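Local coordinates for protein putative marr-family transcriptional repressor (Streptomyces coelicolor, PDB 3ZPL) that binds DNA through a winged-helix motif as a MarR-family regulator and probably represses transcription, at the interface of chains A and B. Sequence-based numbering; all coordinates share one arbitrary frame. Chains: chain A/B, Putative marr-family transcriptional repressor.

The interface of chains A and B. Residues chain A 19-20, 22; chain B 134, 138, 143.
A:Arg20 lies across B:Arg138, meeting its methylenes with both CG and the guanidinium NH1, where the N-terminal arm of one subunit, which precedes helix 24-52, passes over the C-terminal part of helix 120-142 of the other. The patch belongs to the two-fold interface of the winged-helix dimer, the form in which MarR proteins bind DNA, and has a twin with the chains exchanged. CG of A:Arg20 sits 3.6 Å from CD of B:Arg138, and the A:Arg20 chain then bends at chi3 (-85°) and turns again about the CD-NE bond, bringing NH1 to 3.4 Å from the same CD. The two guanidinium planes stand 82° apart, nearly perpendicular, and therefore do not stack. On the helix side, B:Arg138 is steadied by B:Asp143, just past the helix end: NH2 donates at 2.7 Å to the carboxylate OD2, which accepts with its syn lone pair, although the oxygen is tilted 29° out of the guanidinium plane. OD1 of that carboxylate faces A:Arg20 NH1 at 3.8 Å in a long salt bridge; B:Asp143 is thus shared by the two arginines, one oxygen toward each, and may partly offset their mutual repulsion. Beside this polar group A:Leu22 directs its CD1 branch at the B:Arg138 methylenes, touching CG. An alanine in place of B:Arg138 would probably take from A:Leu22 and the A:Arg20 chain the methylenes they pack on, opening a gap beside them, and leave B:Asp143 without its near cationic mate. A:Pro19 adds a lighter contact, its CA 3.8 Å from NH1 of B:Arg138. One turn back along the helix, CG1 of B:Val134 packs against the A:Leu22 methyl CD1 at 3.9 Å.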
# COMPACT_ATOMS: atom_id res chain seq x y z
N PRO A 19 18.25 -0.61 19.45
CA PRO A 19 17.46 0.62 19.32
C PRO A 19 18.30 1.84 18.85
O PRO A 19 18.46 2.87 19.52
CB PRO A 19 16.80 0.77 20.71
CG PRO A 19 17.62 -0.07 21.62
CD PRO A 19 18.09 -1.23 20.78
N ARG A 20 18.82 1.69 17.64
CA ARG A 20 19.68 2.67 16.97
C ARG A 20 18.89 3.73 16.20
O ARG A 20 17.67 3.74 16.26
CB ARG A 20 20.60 1.92 16.01
CG ARG A 20 19.87 1.03 15.02
CD ARG A 20 20.78 0.34 14.05
NE ARG A 20 21.09 1.17 12.88
CZ ARG A 20 20.28 1.32 11.83
NH1 ARG A 20 19.11 0.70 11.76
NH2 ARG A 20 20.65 2.11 10.82
N LEU A 22 18.32 5.96 12.34
CA LEU A 22 18.40 5.70 10.90
C LEU A 22 19.33 6.66 10.23
O LEU A 22 19.19 7.86 10.39
CB LEU A 22 17.02 5.82 10.24
CG LEU A 22 16.33 4.52 9.86
CD1 LEU A 22 16.23 3.59 11.06
CD2 LEU A 22 14.96 4.86 9.28
N VAL B 134 10.04 4.43 14.38
CA VAL B 134 11.34 4.14 13.79
C VAL B 134 11.75 2.70 14.07
O VAL B 134 12.12 1.98 13.16
CB VAL B 134 12.41 5.16 14.25
CG1 VAL B 134 13.82 4.72 13.84
CG2 VAL B 134 12.11 6.51 13.63
N ARG B 138 12.60 -0.12 11.45
CA ARG B 138 13.87 -0.81 11.49
C ARG B 138 13.68 -2.32 11.49
O ARG B 138 14.21 -3.01 10.63
CB ARG B 138 14.64 -0.46 12.76
CG ARG B 138 15.47 0.79 12.68
CD ARG B 138 16.42 0.78 13.87
NE ARG B 138 16.60 -0.56 14.49
CZ ARG B 138 16.01 -1.01 15.61
NH1 ARG B 138 15.19 -0.26 16.36
NH2 ARG B 138 16.26 -2.26 16.01
N ASP B 143 17.03 -3.62 9.67
CA ASP B 143 17.77 -4.63 10.41
C ASP B 143 17.89 -5.97 9.66
O ASP B 143 18.70 -6.80 10.06
CB ASP B 143 17.12 -4.88 11.77
CG ASP B 143 17.43 -3.80 12.78
OD1 ASP B 143 18.36 -2.98 12.55
OD2 ASP B 143 16.71 -3.78 13.82